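Local coordinates for nitrite oxidoreductase subunit C (Kuenenia stuttgartiensis, PDB 7B04), which binds a heme b and calcium ions and probably carries electrons as the heme subunit of the nitrite oxidoreductase complex of an anammox bacterium, at residues N121-A126 and P185-N190; E172-A177 and L227-A232. One frame throughout, in Å; residues are numbered along the deposited sequence.

Interaction 1. Residues N121-A126 and P185-N190; sequences NKQAIA and PARYPN. With CA (calcium ion), chain B.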
loop_
_atom_site.group_PDB
_atom_site.type_symbol
_atom_site.label_atom_id
_atom_site.label_comp_id
_atom_site.label_asym_id
_atom_site.label_seq_id
_atom_site.Cartn_x
_atom_site.Cartn_y
_atom_site.Cartn_z
ATOM N N ASN C 121 36.652 20.241 -3.419
ATOM C CA ASN C 121 35.232 20.136 -3.079
ATOM C C ASN C 121 34.524 21.258 -3.828
ATOM O O ASN C 121 34.583 22.423 -3.427
ATOM C CB ASN C 121 35.009 20.231 -1.575
ATOM C CG ASN C 121 35.804 19.202 -0.798
ATOM O OD1 ASN C 121 36.657 19.562 0.013
ATOM N ND2 ASN C 121 35.519 17.921 -1.022
ATOM N N LYS C 122 33.872 20.910 -4.935
ATOM C CA LYS C 122 33.299 21.896 -5.841
ATOM C C LYS C 122 31.780 21.859 -5.897
ATOM O O LYS C 122 31.192 22.430 -6.829
ATOM C CB LYS C 122 33.864 21.683 -7.244
ATOM C CG LYS C 122 35.345 21.955 -7.345
ATOM C CD LYS C 122 35.850 21.725 -8.747
ATOM C CE LYS C 122 37.337 21.989 -8.822
ATOM N NZ LYS C 122 37.861 21.765 -10.193
ATOM N N GLN C 123 31.127 21.213 -4.934
ATOM C CA GLN C 123 29.671 21.168 -4.932
ATOM C C GLN C 123 29.182 20.682 -3.567
ATOM O O GLN C 123 29.888 19.983 -2.830
ATOM C CB GLN C 123 29.139 20.292 -6.075
ATOM C CG GLN C 123 28.688 18.906 -5.723
ATOM C CD GLN C 123 28.081 18.201 -6.927
ATOM O OE1 GLN C 123 27.769 17.011 -6.867
ATOM N NE2 GLN C 123 27.895 18.932 -8.010
ATOM N N ALA C 124 27.943 21.054 -3.255
ATOM C CA ALA C 124 27.304 20.766 -1.973
ATOM C C ALA C 124 25.863 20.290 -2.183
ATOM O O ALA C 124 24.901 20.799 -1.610
ATOM C CB ALA C 124 27.366 21.986 -1.054
ATOM N N ILE C 125 25.680 19.331 -3.081
ATOM C CA ILE C 125 24.351 18.808 -3.390
ATOM C C ILE C 125 24.000 17.615 -2.506
ATOM O O ILE C 125 22.858 17.470 -2.071
ATOM C CB ILE C 125 24.278 18.425 -4.887
ATOM C CG1 ILE C 125 24.356 19.674 -5.770
ATOM C CG2 ILE C 125 22.996 17.644 -5.176
ATOM C CD1 ILE C 125 24.033 19.419 -7.226
ATOM N N ALA C 126 24.972 16.771 -2.192
ATOM C CA ALA C 126 24.714 15.638 -1.312
ATOM C C ALA C 126 24.727 16.103 0.141
ATOM O O ALA C 126 25.434 17.049 0.506
ATOM C CB ALA C 126 25.741 14.529 -1.537
ATOM N N PRO C 185 20.683 15.630 -10.915
ATOM C CA PRO C 185 21.276 14.579 -11.764
ATOM C C PRO C 185 22.782 14.697 -11.936
ATOM O O PRO C 185 23.430 13.695 -12.265
ATOM C CB PRO C 185 20.543 14.752 -13.101
ATOM C CG PRO C 185 19.238 15.336 -12.725
ATOM C CD PRO C 185 19.529 16.262 -11.577
ATOM N N ALA C 186 23.362 15.882 -11.723
ATOM C CA ALA C 186 24.814 16.013 -11.772
ATOM C C ALA C 186 25.484 15.239 -10.644
ATOM O O ALA C 186 26.627 14.792 -10.794
ATOM C CB ALA C 186 25.211 17.488 -11.718
ATOM N N ARG C 187 24.796 15.076 -9.516
ATOM C CA ARG C 187 25.317 14.327 -8.381
ATOM C C ARG C 187 24.866 12.874 -8.372
ATOM O O ARG C 187 25.640 11.998 -7.974
ATOM C CB ARG C 187 24.896 15.000 -7.068
ATOM C CG ARG C 187 25.312 14.257 -5.806
ATOM C CD ARG C 187 26.822 14.219 -5.657
ATOM N NE ARG C 187 27.241 13.533 -4.442
ATOM C CZ ARG C 187 27.434 12.222 -4.359
ATOM N NH1 ARG C 187 27.244 11.457 -5.426
ATOM N NH2 ARG C 187 27.815 11.676 -3.213
ATOM N N TYR C 188 23.635 12.602 -8.799
ATOM C CA TYR C 188 23.073 11.252 -8.824
ATOM C C TYR C 188 22.611 10.954 -10.245
ATOM O O TYR C 188 21.419 11.076 -10.562
ATOM C CB TYR C 188 21.931 11.114 -7.818
ATOM C CG TYR C 188 22.334 11.442 -6.398
ATOM C CD1 TYR C 188 23.086 10.548 -5.647
ATOM C CD2 TYR C 188 21.965 12.645 -5.809
ATOM C CE1 TYR C 188 23.459 10.843 -4.348
ATOM C CE2 TYR C 188 22.331 12.947 -4.509
ATOM C CZ TYR C 188 23.079 12.041 -3.784
ATOM O OH TYR C 188 23.450 12.334 -2.491
ATOM N N PRO C 189 23.531 10.561 -11.131
ATOM C CA PRO C 189 23.166 10.405 -12.550
ATOM C C PRO C 189 22.201 9.264 -12.827
ATOM O O PRO C 189 21.622 9.226 -13.920
ATOM C CB PRO C 189 24.519 10.166 -13.233
ATOM C CG PRO C 189 25.370 9.567 -12.164
ATOM C CD PRO C 189 24.939 10.211 -10.876
ATOM N N ASN C 190 22.001 8.342 -11.888
ATOM C CA ASN C 190 21.090 7.222 -12.087
ATOM C C ASN C 190 19.672 7.514 -11.611
ATOM O O ASN C 190 18.808 6.635 -11.708
ATOM C CB ASN C 190 21.617 5.978 -11.365
ATOM C CG ASN C 190 22.973 5.537 -11.875
ATOM O OD1 ASN C 190 23.259 5.620 -13.068
ATOM N ND2 ASN C 190 23.816 5.060 -10.968
HETATM CA CA CA B . 38.934 20.818 -0.257
#

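Interaction 2. Residues E172-A177 and L227-A232; sequences EADLLA and LPRGRA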
loop_
_atom_site.group_PDB
_atom_site.type_symbol
_atom_site.label_atom_id
_atom_site.label_comp_id
_atom_site.label_asym_id
_atom_site.label_seq_id
_atom_site.Cartn_x
_atom_site.Cartn_y
_atom_site.Cartn_z
ATOM N N GLU C 172 31.418 28.507 -8.665
ATOM C CA GLU C 172 32.235 28.432 -9.872
ATOM C C GLU C 172 31.728 27.334 -10.797
ATOM O O GLU C 172 31.626 27.532 -12.013
ATOM C CB GLU C 172 33.697 28.175 -9.503
ATOM C CG GLU C 172 34.417 29.338 -8.837
ATOM C CD GLU C 172 34.831 30.417 -9.818
ATOM O OE1 GLU C 172 34.941 30.120 -11.026
ATOM O OE2 GLU C 172 35.067 31.558 -9.375
ATOM N N ALA C 173 31.405 26.166 -10.234
ATOM C CA ALA C 173 30.842 25.084 -11.033
ATOM C C ALA C 173 29.451 25.423 -11.551
ATOM O O ALA C 173 29.084 25.004 -12.654
ATOM C CB ALA C 173 30.802 23.795 -10.215
ATOM N N ASP C 174 28.663 26.175 -10.776
ATOM C CA ASP C 174 27.336 26.568 -11.238
ATOM C C ASP C 174 27.413 27.479 -12.454
ATOM O O ASP C 174 26.531 27.434 -13.319
ATOM C CB ASP C 174 26.565 27.250 -10.108
ATOM C CG ASP C 174 26.197 26.292 -8.991
ATOM O OD1 ASP C 174 26.034 25.085 -9.271
ATOM O OD2 ASP C 174 26.070 26.744 -7.834
ATOM N N LEU C 175 28.456 28.308 -12.540
ATOM C CA LEU C 175 28.614 29.196 -13.685
ATOM C C LEU C 175 28.768 28.425 -14.988
ATOM O O LEU C 175 28.435 28.955 -16.054
ATOM C CB LEU C 175 29.816 30.120 -13.477
ATOM C CG LEU C 175 29.677 31.197 -12.397
ATOM C CD1 LEU C 175 30.998 31.923 -12.196
ATOM C CD2 LEU C 175 28.572 32.179 -12.750
ATOM N N LEU C 176 29.273 27.195 -14.929
ATOM C CA LEU C 176 29.496 26.379 -16.113
ATOM C C LEU C 176 28.363 25.398 -16.384
ATOM O O LEU C 176 28.423 24.662 -17.374
ATOM C CB LEU C 176 30.816 25.613 -15.980
ATOM C CG LEU C 176 32.064 26.484 -15.838
ATOM C CD1 LEU C 176 33.286 25.629 -15.545
ATOM C CD2 LEU C 176 32.278 27.325 -17.087
ATOM N N ALA C 177 27.340 25.364 -15.535
ATOM C CA ALA C 177 26.200 24.498 -15.776
ATOM C C ALA C 177 25.310 25.080 -16.874
ATOM O O ALA C 177 25.362 26.274 -17.186
ATOM C CB ALA C 177 25.390 24.295 -14.497
ATOM N N LEU C 227 19.402 30.016 -6.294
ATOM C CA LEU C 227 19.200 30.598 -7.610
ATOM C C LEU C 227 20.484 30.588 -8.432
ATOM O O LEU C 227 21.579 30.384 -7.900
ATOM C CB LEU C 227 18.694 32.042 -7.491
ATOM C CG LEU C 227 17.338 32.278 -6.827
ATOM C CD1 LEU C 227 17.041 33.767 -6.761
ATOM C CD2 LEU C 227 16.238 31.546 -7.577
ATOM N N PRO C 228 20.374 30.741 -9.752
ATOM C CA PRO C 228 21.562 30.983 -10.584
ATOM C C PRO C 228 22.066 32.416 -10.486
ATOM O O PRO C 228 21.650 33.273 -11.273
ATOM C CB PRO C 228 21.072 30.656 -12.003
ATOM C CG PRO C 228 19.857 29.807 -11.804
ATOM C CD PRO C 228 19.214 30.341 -10.564
ATOM N N ARG C 229 22.953 32.693 -9.526
ATOM C CA ARG C 229 23.366 34.068 -9.261
ATOM C C ARG C 229 24.158 34.680 -10.404
ATOM O O ARG C 229 24.283 35.909 -10.458
ATOM C CB ARG C 229 24.273 34.153 -8.025
ATOM C CG ARG C 229 23.687 33.796 -6.678
ATOM C CD ARG C 229 23.468 32.314 -6.549
ATOM N NE ARG C 229 24.510 31.489 -7.152
ATOM C CZ ARG C 229 24.470 30.160 -7.184
ATOM N NH1 ARG C 229 25.453 29.472 -7.746
ATOM N NH2 ARG C 229 23.432 29.518 -6.660
ATOM N N GLY C 230 24.706 33.866 -11.304
ATOM C CA GLY C 230 25.556 34.419 -12.343
ATOM C C GLY C 230 26.791 35.039 -11.740
ATOM O O GLY C 230 27.343 35.998 -12.291
ATOM N N ARG C 231 27.243 34.497 -10.613
ATOM C CA ARG C 231 28.285 35.113 -9.814
ATOM C C ARG C 231 29.009 34.021 -9.038
ATOM O O ARG C 231 28.458 32.946 -8.789
ATOM C CB ARG C 231 27.621 36.154 -8.902
ATOM C CG ARG C 231 28.430 36.772 -7.810
ATOM C CD ARG C 231 27.683 37.992 -7.292
ATOM N NE ARG C 231 28.124 39.210 -7.961
ATOM C CZ ARG C 231 27.419 39.859 -8.882
ATOM N NH1 ARG C 231 26.238 39.397 -9.271
ATOM N NH2 ARG C 231 27.909 40.963 -9.431
ATOM N N ALA C 232 30.258 34.303 -8.658
ATOM C CA ALA C 232 31.056 33.345 -7.904
ATOM C C ALA C 232 31.353 33.769 -6.473
ATOM O O ALA C 232 31.786 32.928 -5.676
ATOM C CB ALA C 232 32.381 33.076 -8.627
#

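Interaction 1. Residues N121-A126 and P185-N190
Gln123, Ile125 and Ala126, in the loop that leads away from a calcium site, pack against Arg187 and Tyr188 where this chain meets subunits A and B of the complex. Asn121, at the start of 121-126, binds the calcium ion through OD1 at 2.6 Å, with Asp117, Thr119, Asp132 and Asn295 as further ligands. No hydrogen bond joins the segments; they meet by van der Waals packing. Arg187 has CG anti to its backbone N (chi1 176°), and its chain then bends at chi2. Gln123 crosses that chain at about a right angle, its OE1 lying 3.2 Å from Arg187 CD. Ile125 CG2 rests 3.8 Å from Arg187 CB, the two side chains sliding past each other in opposite directions. Ala126 CB meets two groups, standing 3.4 Å from Arg187 NE and 3.3 Å from Tyr188 OH. Within its own segment, Arg187 CG sits 3.5 Å above the Tyr188 ring plane, toward the rim. Asp136 of subunit B accepts a hydrogen bond from Tyr188 OH, and the Tyr188 ring meets Tyr943 of subunit A. The contact thus joins the loop between strands 108-116 and 133-139 to the loop between helices 169-175 and 203-209.

Interaction 2. Residues E172-A177 and L227-A232
Asp174 and Arg229 join the last turn of helix 169-175 to the loop that leads into strand 233-238, just after an inverse gamma turn centred on Pro228; one salt bridge and a small apolar patch hold the contact. The two charged side chains meet obliquely, with carboxylate and guanidinium planes 52° apart. Arg229 NH1 donates to Asp174 OD2 over 2.8 Å, with an N-H...O angle of 157°. The oxygen lies close to the guanidinium plane, so the arginine offers its edge; the N-H arrives on the anti side of OD2, 22° out of the carboxylate plane. One N-H reaches one oxygen, so the salt bridge is a single hydrogen bond rather than a bidentate pair. The Arg229 chain bends at chi2 and chi3, which set CD and then NE on the way to the helix. Asp174 OD1 accepts a hydrogen bond from the backbone N of Glu182, which further restrains the carboxylate, while Trp171 forms a cation-pi contact with Arg229.

Beside the bridge, Leu175 divides its two methyls between neighbouring parts of the loop. CD2 lies against the backbone, 3.4 Å from Arg231 N and close to the carbonyl carbon of Gly230, whose positive phi turns the chain here. CD1 is directed to Ala232 CB, at 4.0 Å. Arg231 itself points away from the helix, and its NE hydrogen-bonds to Val252 O. One turn earlier on the helix, Glu172 bends at chi2; its OE2 takes weak hydrogen bonds from Ser256 OG and Trp167 NE1 and lies beside the Ala232 CB methyl.

The centres of interactions 1 and 2 lie about 14 Å apart, on the same side of the chain's centre, and all four segments belong to the part of the chain related to ethylbenzene dehydrogenase. Along the chain the order is 121-126, 172-177, 185-190, 227-232, so the two contacts interlock instead of nesting. They also touch directly, Lys122 O packing 3.7 Å from Ala173 CB. Glu182, in the loop between 172-177 and 185-190, links them further: its backbone N bonds to Asp174, and its carboxylate accepts a weak hydrogen bond from Gln123. Together the contacts tie the loop leaving one calcium site to the helix and loops of the region that meets the partner subunits.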